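Local coordinates for ribosomal protein uL16 3-hydroxylase (PDB 4CCL) that hydroxylates an arginine of ribosomal protein uL16 as a homodimeric iron(II)- and 2-oxoglutarate-dependent oxygenase that regulates growth, at residues L210-R221 against H263-F271. Numbering follows the deposited sequence.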
loop_
_atom_site.group_PDB
_atom_site.type_symbol
_atom_site.label_atom_id
_atom_site.label_comp_id
_atom_site.label_asym_id
_atom_site.label_seq_id
_atom_site.Cartn_x
_atom_site.Cartn_y
_atom_site.Cartn_z
ATOM N N LEU B 210 2.355 -8.302 -3.628
ATOM C CA LEU B 210 2.141 -7.706 -4.937
ATOM C C LEU B 210 1.351 -6.428 -4.735
ATOM O O LEU B 210 1.832 -5.340 -5.043
ATOM C CB LEU B 210 1.369 -8.651 -5.865
ATOM C CG LEU B 210 2.059 -9.904 -6.407
ATOM C CD1 LEU B 210 1.073 -10.736 -7.214
ATOM C CD2 LEU B 210 3.259 -9.528 -7.254
ATOM N N ILE B 211 0.129 -6.569 -4.232
ATOM C CA ILE B 211 -0.731 -5.418 -3.975
ATOM C C ILE B 211 -0.066 -4.344 -3.094
ATOM O O ILE B 211 -0.230 -3.146 -3.348
ATOM C CB ILE B 211 -2.115 -5.859 -3.429
ATOM C CG1 ILE B 211 -3.158 -4.747 -3.600
ATOM C CG2 ILE B 211 -2.009 -6.338 -1.986
ATOM C CD1 ILE B 211 -4.591 -5.226 -3.434
ATOM N N SER B 212 0.711 -4.764 -2.093
ATOM C CA SER B 212 1.446 -3.805 -1.266
ATOM C C SER B 212 2.489 -3.039 -2.081
ATOM O O SER B 212 2.506 -1.799 -2.088
ATOM C CB SER B 212 2.132 -4.502 -0.091
ATOM O OG SER B 212 2.849 -3.570 0.697
ATOM N N GLY B 213 3.353 -3.789 -2.763
ATOM C CA GLY B 213 4.380 -3.196 -3.601
ATOM C C GLY B 213 3.830 -2.209 -4.614
ATOM O O GLY B 213 4.313 -1.080 -4.715
ATOM N N PHE B 214 2.810 -2.633 -5.355
ATOM C CA PHE B 214 2.192 -1.779 -6.363
ATOM C C PHE B 214 1.509 -0.571 -5.744
ATOM O O PHE B 214 1.515 0.507 -6.333
ATOM C CB PHE B 214 1.192 -2.559 -7.218
ATOM C CG PHE B 214 0.629 -1.763 -8.366
ATOM C CD1 PHE B 214 1.469 -1.222 -9.325
ATOM C CD2 PHE B 214 -0.737 -1.562 -8.490
ATOM C CE1 PHE B 214 0.961 -0.489 -10.385
ATOM C CE2 PHE B 214 -1.252 -0.832 -9.550
ATOM C CZ PHE B 214 -0.401 -0.296 -10.498
ATOM N N ALA B 215 0.905 -0.748 -4.571
ATOM C CA ALA B 215 0.301 0.382 -3.876
ATOM C C ALA B 215 1.366 1.421 -3.555
ATOM O O ALA B 215 1.152 2.626 -3.733
ATOM C CB ALA B 215 -0.393 -0.075 -2.614
ATOM N N ASP B 216 2.521 0.948 -3.097
ATOM C CA ASP B 216 3.629 1.849 -2.797
ATOM C C ASP B 216 4.198 2.508 -4.057
ATOM O O ASP B 216 4.638 3.658 -4.014
ATOM C CB ASP B 216 4.719 1.131 -1.996
ATOM C CG ASP B 216 4.342 0.951 -0.534
ATOM O OD1 ASP B 216 3.703 1.869 0.027
ATOM O OD2 ASP B 216 4.679 -0.100 0.054
ATOM N N TYR B 217 4.176 1.784 -5.172
ATOM C CA TYR B 217 4.605 2.333 -6.458
ATOM C C TYR B 217 3.688 3.478 -6.881
ATOM O O TYR B 217 4.151 4.553 -7.261
ATOM C CB TYR B 217 4.611 1.237 -7.529
ATOM C CG TYR B 217 5.027 1.698 -8.913
ATOM C CD1 TYR B 217 6.357 1.971 -9.206
ATOM C CD2 TYR B 217 4.092 1.837 -9.931
ATOM C CE1 TYR B 217 6.743 2.386 -10.472
ATOM C CE2 TYR B 217 4.468 2.248 -11.200
ATOM C CZ TYR B 217 5.794 2.522 -11.464
ATOM O OH TYR B 217 6.175 2.931 -12.722
ATOM N N VAL B 218 2.383 3.227 -6.810
ATOM C CA VAL B 218 1.362 4.218 -7.131
ATOM C C VAL B 218 1.472 5.456 -6.241
ATOM O O VAL B 218 1.415 6.586 -6.730
ATOM C CB VAL B 218 -0.054 3.610 -7.007
ATOM C CG1 VAL B 218 -1.114 4.701 -6.993
ATOM C CG2 VAL B 218 -0.308 2.618 -8.132
ATOM N N LEU B 219 1.635 5.237 -4.938
ATOM C CA LEU B 219 1.802 6.341 -3.995
ATOM C C LEU B 219 3.049 7.167 -4.316
ATOM O O LEU B 219 2.981 8.393 -4.431
ATOM C CB LEU B 219 1.864 5.815 -2.557
ATOM C CG LEU B 219 2.325 6.760 -1.442
ATOM C CD1 LEU B 219 1.531 8.061 -1.447
ATOM C CD2 LEU B 219 2.225 6.078 -0.082
ATOM N N GLN B 220 4.177 6.481 -4.472
ATOM C CA GLN B 220 5.458 7.128 -4.736
ATOM C C GLN B 220 5.477 7.888 -6.063
ATOM O O GLN B 220 6.027 8.984 -6.153
ATOM C CB GLN B 220 6.587 6.092 -4.706
ATOM C CG GLN B 220 7.858 6.512 -5.430
ATOM N N ARG B 221 4.864 7.312 -7.091
ATOM C CA ARG B 221 4.869 7.933 -8.411
ATOM C C ARG B 221 3.689 8.885 -8.582
ATOM O O ARG B 221 3.522 9.487 -9.642
ATOM C CB ARG B 221 4.852 6.870 -9.514
ATOM C CG ARG B 221 6.150 6.090 -9.671
ATOM C CD ARG B 221 7.266 6.950 -10.251
ATOM N NE ARG B 221 8.222 6.148 -11.012
ATOM C CZ ARG B 221 8.426 6.261 -12.321
ATOM N NH1 ARG B 221 7.751 7.156 -13.028
ATOM N NH2 ARG B 221 9.315 5.481 -12.922
ATOM N N HIS B 263 1.897 0.856 -16.424
ATOM C CA HIS B 263 2.150 0.996 -14.991
ATOM C C HIS B 263 2.462 -0.307 -14.248
ATOM O O HIS B 263 3.443 -0.375 -13.497
ATOM C CB HIS B 263 0.989 1.742 -14.328
ATOM C CG HIS B 263 0.812 3.135 -14.840
ATOM N ND1 HIS B 263 -0.405 3.796 -14.807
ATOM C CD2 HIS B 263 1.684 4.000 -15.400
ATOM C CE1 HIS B 263 -0.264 4.999 -15.322
ATOM N NE2 HIS B 263 1.001 5.153 -15.692
ATOM N N PHE B 264 1.644 -1.335 -14.452
ATOM C CA PHE B 264 1.884 -2.610 -13.781
ATOM C C PHE B 264 3.188 -3.258 -14.231
ATOM O O PHE B 264 3.995 -3.686 -13.401
ATOM C CB PHE B 264 0.731 -3.594 -13.988
ATOM C CG PHE B 264 1.008 -4.958 -13.421
ATOM C CD1 PHE B 264 1.518 -5.093 -12.141
ATOM C CD2 PHE B 264 0.773 -6.099 -14.165
ATOM C CE1 PHE B 264 1.781 -6.332 -11.614
ATOM C CE2 PHE B 264 1.035 -7.349 -13.640
ATOM C CZ PHE B 264 1.540 -7.464 -12.361
ATOM N N LYS B 265 3.377 -3.334 -15.544
ATOM C CA LYS B 265 4.579 -3.911 -16.132
ATOM C C LYS B 265 5.829 -3.214 -15.617
ATOM O O LYS B 265 6.837 -3.856 -15.315
ATOM C CB LYS B 265 4.521 -3.790 -17.654
ATOM C CG LYS B 265 5.804 -4.200 -18.351
ATOM C CD LYS B 265 5.913 -3.577 -19.730
ATOM C CE LYS B 265 4.697 -3.895 -20.587
ATOM N NZ LYS B 265 4.752 -3.206 -21.910
ATOM N N GLN B 266 5.745 -1.893 -15.512
ATOM C CA GLN B 266 6.869 -1.077 -15.087
ATOM C C GLN B 266 7.167 -1.323 -13.615
ATOM O O GLN B 266 8.324 -1.555 -13.239
ATOM C CB GLN B 266 6.572 0.400 -15.338
ATOM C CG GLN B 266 7.794 1.290 -15.378
ATOM C CD GLN B 266 7.764 2.237 -16.559
ATOM O OE1 GLN B 266 7.321 1.870 -17.648
ATOM N NE2 GLN B 266 8.226 3.463 -16.350
ATOM N N TRP B 267 6.126 -1.288 -12.783
ATOM C CA TRP B 267 6.321 -1.570 -11.363
ATOM C C TRP B 267 6.947 -2.933 -11.136
ATOM O O TRP B 267 7.923 -3.049 -10.399
ATOM C CB TRP B 267 5.025 -1.518 -10.560
ATOM C CG TRP B 267 5.205 -2.227 -9.241
ATOM C CD1 TRP B 267 5.976 -1.814 -8.188
ATOM C CD2 TRP B 267 4.647 -3.486 -8.853
ATOM N NE1 TRP B 267 5.915 -2.727 -7.166
ATOM C CE2 TRP B 267 5.101 -3.771 -7.550
ATOM C CE3 TRP B 267 3.793 -4.406 -9.476
ATOM C CZ2 TRP B 267 4.740 -4.921 -6.857
ATOM C CZ3 TRP B 267 3.433 -5.552 -8.787
ATOM C CH2 TRP B 267 3.905 -5.798 -7.493
ATOM N N PHE B 268 6.367 -3.966 -11.742
ATOM C CA PHE B 268 6.871 -5.319 -11.539
ATOM C C PHE B 268 8.287 -5.442 -12.070
ATOM O O PHE B 268 9.106 -6.163 -11.505
ATOM C CB PHE B 268 5.965 -6.371 -12.179
ATOM C CG PHE B 268 6.264 -7.769 -11.727
ATOM C CD1 PHE B 268 5.848 -8.206 -10.483
ATOM C CD2 PHE B 268 6.966 -8.645 -12.539
ATOM C CE1 PHE B 268 6.120 -9.487 -10.057
ATOM C CE2 PHE B 268 7.240 -9.928 -12.118
ATOM C CZ PHE B 268 6.817 -10.350 -10.874
ATOM N N GLY B 269 8.565 -4.722 -13.152
ATOM C CA GLY B 269 9.903 -4.667 -13.706
ATOM C C GLY B 269 10.885 -4.142 -12.679
ATOM O O GLY B 269 11.942 -4.738 -12.462
ATOM N N GLU B 270 10.526 -3.038 -12.029
ATOM C CA GLU B 270 11.395 -2.430 -11.022
ATOM C C GLU B 270 11.511 -3.271 -9.742
ATOM O O GLU B 270 12.533 -3.238 -9.058
ATOM C CB GLU B 270 10.915 -1.013 -10.687
ATOM C CG GLU B 270 10.965 -0.043 -11.865
ATOM C CD GLU B 270 10.518 1.359 -11.495
ATOM O OE1 GLU B 270 10.355 1.637 -10.288
ATOM O OE2 GLU B 270 10.327 2.185 -12.413
ATOM N N PHE B 271 10.460 -4.024 -9.425
ATOM C CA PHE B 271 10.413 -4.834 -8.208
ATOM C C PHE B 271 11.240 -6.102 -8.378
ATOM O O PHE B 271 12.265 -6.280 -7.720
ATOM C CB PHE B 271 8.949 -5.173 -7.872
ATOM C CG PHE B 271 8.767 -6.195 -6.768
ATOM C CD1 PHE B 271 9.663 -6.305 -5.712
ATOM C CD2 PHE B 271 7.671 -7.043 -6.791
ATOM C CE1 PHE B 271 9.469 -7.247 -4.713
ATOM C CE2 PHE B 271 7.471 -7.984 -5.793
ATOM C CZ PHE B 271 8.371 -8.086 -4.755
#
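The indole of Trp267 lies flat against the backbone of helix 210-220, fitting as a knob among Leu210, Gly213, Phe214 and Tyr217. A broad, flat ring suits this bare stretch of backbone: Phe214 CA stands over the face of the five-membered ring of Trp267, 3.8 Å from its centroid, a CH-pi contact. Glycine suits position 213 because a CB there would run into Trp267 CZ2. With CG anti to the backbone N (chi1 162°), the tryptophan carries its ring across to the other helix, while its own CB covers one face of the Tyr217 ring, 3.7 Å from the centroid. Tyr217 returns the fit, entering the hole formed by His263, Gln266, Trp267 and Glu270. Phe214 presents its ring edge to the same CB, CD1 lying 3.8 Å from Trp267 CB, and Leu210 CD2 meets the indole rim at CH2, also at 3.8 Å. Replacing Trp267 by an alanine is likely to leave a gap against Gly213 and to take from the Phe214 and Tyr217 rings their shared partner.

Those four large side chains are buried; toward exposed Arg221 and the partly exposed Gln266 and Glu270 the contact loosens. Tyrosine suits the border, its hydroxyl resting beside aliphatic Gln266, OH to CG 3.5 Å. Arg221, whose CG covers the other face of that ring, extends its NH2 to Glu270 OE2 in a 3.5 Å salt bridge with a weak, bent hydrogen bond (139°).

The helix axes cross at 108°, joining a helix of the JmjC part of the protein to one of the winged-helix part; Met254 of the second subunit packs on Leu210 and Phe264. The chemistry implies a junction held mainly by aromatic and apolar packing around one indole, with the charged pair adding a modest attraction at its margin.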